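Local coordinates for HD domain-containing protein (Aquifex aeolicus, PDB 2HEK), which is of unknown function but binds zinc and GDP at well-separated sites and may act as a nucleotide-cleaving phosphohydrolase such as a dGTPase, at the interface of chains A and B and the interface of chains A and C. Coordinates in Å, arbitrary orientation; residue numbers count along the deposited sequence, not the author numbering. Chains: chain A/B/C, Hypothetical protein.

Contact 1: the interface of chains A and B. Residues chain A 44-45, 173, 219; chain B 6, 8, 12.
The phenyl ring of A:Phe44 meets B:Ser6 at its CD2–CE2 border. Water 2 lies at the edge of this ring, in its plane. The two chains are copies of an HD-domain protein, and this patch is one part of a two-fold symmetric interface. The hydroxyl OG of B:Ser6 is raised from the plane of the A:Phe44 ring and stands beyond the rim, 3.6 Å from A:Phe44 CE2. The methylene CB of B:Ser6 is raised on the same side, 3.8 Å from A:Phe44 CD2. The second phenyl ring, B:Phe12, points its CZ tip at the amide end of A:Gln219, a loose approach. The chain A side combines a loop, the last residue of helix 160-173 and helix 203-221. Chain B brings strands 3-7 and 11-15 and the turn between them. B:Ser6 is the centre of the patch. Its OG is anti to the carbonyl carbon, beside the backbone N (chi1 -66°), which turns the hydroxyl towards the A:Phe44 rim and water 2. No direct polar bond links the chains here; two waters do that work. Water 2 lies 2.7 Å from B:Ser6 OG and 2.6 Å from A:Gln219 NE2. The second bond is fairly straight, 154° at the amide hydrogen. Water 1 joins two carbonyls, lying 2.9 Å from A:Cys173 O and as close to B:Ser6 O. Since both carbonyls accept, this water can donate to each. The same A:Cys173 carbonyl packs on B:Ser6 CB at 3.4 Å. On the other flank, A:Pro45 CD touches the B:Ser6 carbonyl oxygen at 3.6 Å. B:Pro8 barely reaches the A:Cys173 oxygen. A:Pro45 also lines a GDP pocket, and B:Phe5, next to B:Ser6, lines another, so the patch lies near nucleotide-binding segments. The structure alone does not show whether GDP affects this interface.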
ATOM      1  N   PHE A  44      -0.130  -2.670 -22.116  1.00 24.84           N
ATOM      2  CA  PHE A  44      -0.225  -2.790 -20.626  1.00 24.78           C
ATOM      3  C   PHE A  44      -1.256  -3.877 -20.357  1.00 23.24           C
ATOM      4  O   PHE A  44      -2.450  -3.592 -20.370  1.00 24.21           O
ATOM      5  CB  PHE A  44      -0.705  -1.463 -19.979  1.00 25.18           C
ATOM      6  CG  PHE A  44       0.294  -0.350 -20.109  1.00 26.76           C
ATOM      7  CD1 PHE A  44       0.299   0.493 -21.243  1.00 26.35           C
ATOM      8  CD2 PHE A  44       1.275  -0.161 -19.116  1.00 24.70           C
ATOM      9  CE1 PHE A  44       1.292   1.504 -21.387  1.00 25.30           C
ATOM     10  CE2 PHE A  44       2.265   0.865 -19.261  1.00 29.09           C
ATOM     11  CZ  PHE A  44       2.247   1.689 -20.373  1.00 27.86           C
ATOM     12  N   PRO A  45      -0.813  -5.142 -20.212  1.00 22.94           N
ATOM     13  CA  PRO A  45      -1.764  -6.265 -20.317  1.00 23.90           C
ATOM     14  C   PRO A  45      -2.932  -6.237 -19.328  1.00 23.75           C
ATOM     15  O   PRO A  45      -4.024  -6.705 -19.663  1.00 25.81           O
ATOM     16  CB  PRO A  45      -0.858  -7.503 -20.084  1.00 21.68           C
ATOM     17  CG  PRO A  45       0.471  -7.054 -20.636  1.00 22.07           C
ATOM     18  CD  PRO A  45       0.574  -5.635 -20.099  1.00 23.50           C
ATOM     19  N   CYS A 173      -3.122  -0.349 -15.070  1.00 25.46           N
ATOM     20  CA  CYS A 173      -1.913  -0.418 -15.943  1.00 25.97           C
ATOM     21  C   CYS A 173      -0.687  -0.850 -15.180  1.00 27.65           C
ATOM     22  O   CYS A 173       0.165  -1.528 -15.753  1.00 29.84           O
ATOM     23  CB  CYS A 173      -1.612   0.895 -16.671  1.00 23.76           C
ATOM     24  SG  CYS A 173      -2.888   1.311 -17.865  1.00 28.20           S
ATOM     25  N   GLN A 219       3.726   7.970 -19.419  1.00 28.88           N
ATOM     26  CA  GLN A 219       3.930   6.517 -19.315  1.00 31.28           C
ATOM     27  C   GLN A 219       2.900   5.747 -20.152  1.00 27.75           C
ATOM     28  O   GLN A 219       3.239   4.730 -20.787  1.00 25.86           O
ATOM     29  CB  GLN A 219       3.959   6.070 -17.833  1.00 30.57           C
ATOM     30  CG  GLN A 219       4.057   4.549 -17.561  1.00 37.68           C
ATOM     31  CD  GLN A 219       5.508   4.014 -17.609  1.00 46.77           C
ATOM     32  OE1 GLN A 219       6.418   4.698 -18.090  1.00 49.72           O
ATOM     33  NE2 GLN A 219       5.713   2.783 -17.109  1.00 51.08           N
TER
ATOM     34  N   SER B   6       4.416  -4.428 -17.937  1.00 26.05           N
ATOM     35  CA  SER B   6       3.930  -3.891 -16.660  1.00 26.86           C
ATOM     36  C   SER B   6       2.916  -4.868 -16.119  1.00 26.14           C
ATOM     37  O   SER B   6       2.055  -5.384 -16.863  1.00 25.71           O
ATOM     38  CB  SER B   6       3.177  -2.568 -16.842  1.00 32.37           C
ATOM     39  OG  SER B   6       4.087  -1.590 -17.291  1.00 41.67           O
ATOM     40  N   PRO B   8       0.712  -4.789 -12.480  1.00 22.22           N
ATOM     41  CA  PRO B   8       0.484  -4.096 -11.200  1.00 23.98           C
ATOM     42  C   PRO B   8       0.673  -5.007  -9.999  1.00 24.48           C
ATOM     43  O   PRO B   8       0.817  -4.513  -8.852  1.00 28.41           O
ATOM     44  CB  PRO B   8      -0.979  -3.659 -11.288  1.00 25.47           C
ATOM     45  CG  PRO B   8      -1.621  -4.560 -12.315  1.00 25.36           C
ATOM     46  CD  PRO B   8      -0.489  -4.778 -13.326  1.00 23.51           C
ATOM     47  N   PHE B  12       7.130  -5.101 -12.998  1.00 28.84           N
ATOM     48  CA  PHE B  12       7.399  -5.517 -14.379  1.00 33.65           C
ATOM     49  C   PHE B  12       7.724  -6.994 -14.397  1.00 33.97           C
ATOM     50  O   PHE B  12       8.430  -7.485 -13.518  1.00 35.91           O
ATOM     51  CB  PHE B  12       8.606  -4.767 -14.942  1.00 36.40           C
ATOM     52  CG  PHE B  12       8.381  -3.285 -15.082  1.00 40.75           C
ATOM     53  CD1 PHE B  12       7.810  -2.765 -16.247  1.00 41.07           C
ATOM     54  CD2 PHE B  12       8.693  -2.413 -14.031  1.00 41.78           C
ATOM     55  CE1 PHE B  12       7.586  -1.385 -16.380  1.00 42.90           C
ATOM     56  CE2 PHE B  12       8.481  -1.047 -14.159  1.00 41.75           C
ATOM     57  CZ  PHE B  12       7.933  -0.532 -15.336  1.00 40.86           C
TER
HETATM   58  O   HOH W   1      -0.377  -3.820 -17.419  1.00 27.73           O
HETATM   59  O   HOH W   2       4.221   0.893 -16.120  1.00 44.77           O

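Contact 2: the interface of chains A and C. Residues chain A 214, 218, 290, 348; chain C 204, 207, 339-342.
A:Tyr214 reaches across from helix 203-221 to pack tightly against C:Leu342 and C:Glu207. This is a helix-mediated, two-fold symmetric interface between two copies of the HD-domain protein. The ring is sandwiched: C:Leu342 CB sits over one face, 3.9 Å from the ring centroid, in a CH-pi contact. A:Val218 CG1, from its own helix, lies towards the rim of the opposite face. The tyrosine CG is anti to the backbone N (chi1 165°), and the phenol tip reaches the carboxylate of C:Glu207. There A:Tyr214 OH donates to C:Glu207 OE2 at 2.5 Å, meeting it 41° out of the carboxylate plane. The ring and carboxylate planes are 65° apart. C:Glu207 OE2 also accepts from C:Arg204 NH2, at 2.8 Å and from the opposite side of the carboxylate. C:Ser340 OG approaches the anti lone pair of the same oxygen in a very short bond. C:Arg204 grips the carboxylate side-on, with its NE 2.6 Å from C:Glu207 OE1. This salt bridge helps to fix the acid for the tyrosine and probably favours its charged form. An alanine in place of C:Glu207 would probably leave the A:Tyr214 hydroxyl without its acceptor and the C:Arg204 guanidinium without its counter-charge, free to turn. A:Val218 CG2 rests on one face of that guanidinium, towards its rim, and lies 3.6 Å from C:Arg204 NE. C:Pro341 CD closes in on the phenol oxygen from the start of helix 341-345. The other flank is looser. A:Pro348 O comes no nearer than 3.9 Å to C:Pro341 CB. A:Glu290 sends an extended side chain to the end of helix 336-339, where its OE2 lies 2.9 Å from C:Leu339 O. Two acceptors face each other there, a clash unless the acid is protonated, so this approach is doubtful as a bond.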
ATOM      1  N   TYR A 214       0.851  14.140 -15.070  1.00 25.10           N
ATOM      2  CA  TYR A 214       2.013  14.108 -15.998  1.00 27.21           C
ATOM      3  C   TYR A 214       2.499  12.663 -16.199  1.00 26.22           C
ATOM      4  O   TYR A 214       2.752  12.229 -17.326  1.00 26.80           O
ATOM      5  CB  TYR A 214       3.189  14.941 -15.438  1.00 27.17           C
ATOM      6  CG  TYR A 214       4.508  14.683 -16.116  1.00 27.81           C
ATOM      7  CD1 TYR A 214       4.889  15.403 -17.266  1.00 28.54           C
ATOM      8  CD2 TYR A 214       5.412  13.740 -15.588  1.00 28.92           C
ATOM      9  CE1 TYR A 214       6.160  15.175 -17.890  1.00 28.92           C
ATOM     10  CE2 TYR A 214       6.645  13.512 -16.180  1.00 29.30           C
ATOM     11  CZ  TYR A 214       7.023  14.214 -17.323  1.00 30.49           C
ATOM     12  OH  TYR A 214       8.277  13.939 -17.878  1.00 31.02           O
ATOM     13  N   VAL A 218       2.870  10.600 -19.841  1.00 29.46           N
ATOM     14  CA  VAL A 218       4.134  10.147 -20.424  1.00 32.39           C
ATOM     15  C   VAL A 218       4.249   8.624 -20.450  1.00 33.11           C
ATOM     16  O   VAL A 218       4.785   8.051 -21.414  1.00 32.78           O
ATOM     17  CB  VAL A 218       5.393  10.808 -19.804  1.00 30.43           C
ATOM     18  CG1 VAL A 218       5.362  12.297 -20.102  1.00 31.59           C
ATOM     19  CG2 VAL A 218       5.534  10.521 -18.302  1.00 30.13           C
ATOM     20  N   GLU A 290      11.541  15.164 -28.958  1.00 38.64           N
ATOM     21  CA  GLU A 290      10.932  16.350 -28.387  1.00 41.70           C
ATOM     22  C   GLU A 290      11.252  17.580 -29.240  1.00 43.42           C
ATOM     23  O   GLU A 290      10.844  18.686 -28.905  1.00 48.07           O
ATOM     24  CB  GLU A 290      11.441  16.584 -26.964  1.00 47.65           C
ATOM     25  CG  GLU A 290      10.818  15.590 -26.022  1.00 54.72           C
ATOM     26  CD  GLU A 290      11.510  15.557 -24.683  1.00 60.02           C
ATOM     27  OE1 GLU A 290      11.515  16.576 -23.966  1.00 60.81           O
ATOM     28  OE2 GLU A 290      12.050  14.484 -24.339  1.00 63.10           O
ATOM     29  N   PRO A 348       4.989  21.958 -20.794  1.00 51.25           N
ATOM     30  CA  PRO A 348       4.122  21.046 -21.539  1.00 49.54           C
ATOM     31  C   PRO A 348       4.863  19.826 -22.086  1.00 43.52           C
ATOM     32  O   PRO A 348       6.083  19.838 -22.258  1.00 40.87           O
ATOM     33  CB  PRO A 348       3.607  21.901 -22.695  1.00 51.88           C
ATOM     34  CG  PRO A 348       4.684  22.958 -22.882  1.00 53.85           C
ATOM     35  CD  PRO A 348       5.151  23.254 -21.483  1.00 52.64           C
TER
ATOM     36  N   ARG C 204      11.542   7.494 -15.919  1.00 30.70           N
ATOM     37  CA  ARG C 204      10.402   7.797 -15.017  1.00 31.12           C
ATOM     38  C   ARG C 204      10.776   7.596 -13.533  1.00 28.84           C
ATOM     39  O   ARG C 204      10.344   8.346 -12.665  1.00 27.50           O
ATOM     40  CB  ARG C 204       9.166   6.951 -15.339  1.00 33.15           C
ATOM     41  CG  ARG C 204       8.875   6.792 -16.836  1.00 37.99           C
ATOM     42  CD  ARG C 204       8.086   7.914 -17.446  1.00 38.41           C
ATOM     43  NE  ARG C 204       8.819   9.164 -17.643  1.00 35.27           N
ATOM     44  CZ  ARG C 204       9.254   9.617 -18.816  1.00 38.48           C
ATOM     45  NH1 ARG C 204       9.103   8.903 -19.942  1.00 37.88           N
ATOM     46  NH2 ARG C 204       9.885  10.784 -18.864  1.00 39.45           N
ATOM     47  N   GLU C 207      12.636  10.709 -12.494  1.00 25.71           N
ATOM     48  CA  GLU C 207      11.666  11.770 -12.286  1.00 28.27           C
ATOM     49  C   GLU C 207      10.991  11.600 -10.923  1.00 26.79           C
ATOM     50  O   GLU C 207      10.912  12.560 -10.140  1.00 27.27           O
ATOM     51  CB  GLU C 207      10.578  11.776 -13.380  1.00 29.11           C
ATOM     52  CG  GLU C 207      11.117  12.186 -14.749  1.00 31.57           C
ATOM     53  CD  GLU C 207      10.114  11.953 -15.901  1.00 31.23           C
ATOM     54  OE1 GLU C 207       9.282  11.043 -15.859  1.00 33.79           O
ATOM     55  OE2 GLU C 207      10.173  12.674 -16.881  1.00 32.89           O
ATOM     56  N   LEU C 339      15.852  14.990 -21.707  1.00 52.32           N
ATOM     57  CA  LEU C 339      14.864  13.945 -21.994  1.00 49.33           C
ATOM     58  C   LEU C 339      13.526  14.066 -21.247  1.00 48.77           C
ATOM     59  O   LEU C 339      12.520  13.450 -21.656  1.00 47.87           O
ATOM     60  CB  LEU C 339      15.482  12.564 -21.760  1.00 50.44           C
ATOM     61  CG  LEU C 339      16.808  12.249 -22.483  1.00 49.94           C
ATOM     62  CD1 LEU C 339      17.480  11.059 -21.887  1.00 50.26           C
ATOM     63  CD2 LEU C 339      16.561  11.990 -23.965  1.00 51.68           C
ATOM     64  N   SER C 340      13.513  14.860 -20.168  1.00 45.78           N
ATOM     65  CA  SER C 340      12.345  14.969 -19.273  1.00 46.14           C
ATOM     66  C   SER C 340      11.783  16.406 -19.102  1.00 47.28           C
ATOM     67  O   SER C 340      12.456  17.274 -18.564  1.00 50.08           O
ATOM     68  CB  SER C 340      12.706  14.404 -17.898  1.00 43.07           C
ATOM     69  OG  SER C 340      11.633  14.617 -16.998  1.00 41.89           O
ATOM     70  N   PRO C 341      10.527  16.649 -19.521  1.00 47.58           N
ATOM     71  CA  PRO C 341      10.031  18.007 -19.257  1.00 47.26           C
ATOM     72  C   PRO C 341       9.882  18.248 -17.756  1.00 46.03           C
ATOM     73  O   PRO C 341       9.987  19.404 -17.302  1.00 45.87           O
ATOM     74  CB  PRO C 341       8.651  18.048 -19.955  1.00 48.77           C
ATOM     75  CG  PRO C 341       8.596  16.803 -20.823  1.00 50.88           C
ATOM     76  CD  PRO C 341       9.530  15.804 -20.206  1.00 49.05           C
ATOM     77  N   LEU C 342       9.631  17.182 -16.992  1.00 41.06           N
ATOM     78  CA  LEU C 342       9.441  17.351 -15.559  1.00 41.52           C
ATOM     79  C   LEU C 342      10.781  17.777 -14.929  1.00 43.84           C
ATOM     80  O   LEU C 342      10.797  18.730 -14.136  1.00 45.89           O
ATOM     81  CB  LEU C 342       8.845  16.104 -14.910  1.00 37.03           C
ATOM     82  CG  LEU C 342       8.601  16.201 -13.407  1.00 42.19           C
ATOM     83  CD1 LEU C 342       7.745  17.443 -13.062  1.00 41.92           C
ATOM     84  CD2 LEU C 342       7.978  14.907 -12.877  1.00 42.13           C
TER

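The centres of contact 1 and contact 2 are about 19 Å apart. Both use helix 203-221 of chain A: A:Gln219 serves contact 1, while its neighbour A:Val218 and A:Tyr214, more than a turn earlier, serve contact 2. One helix thus touches two different neighbours. Contact 1 relies on bridging water, whereas contact 2 has a direct side-chain bond. Each interface is two-fold symmetric, so together they can join the four copies of the deposited assembly. This tetramer may or may not form in the cell. If the tetramer does form, the shared helix could couple the two interfaces.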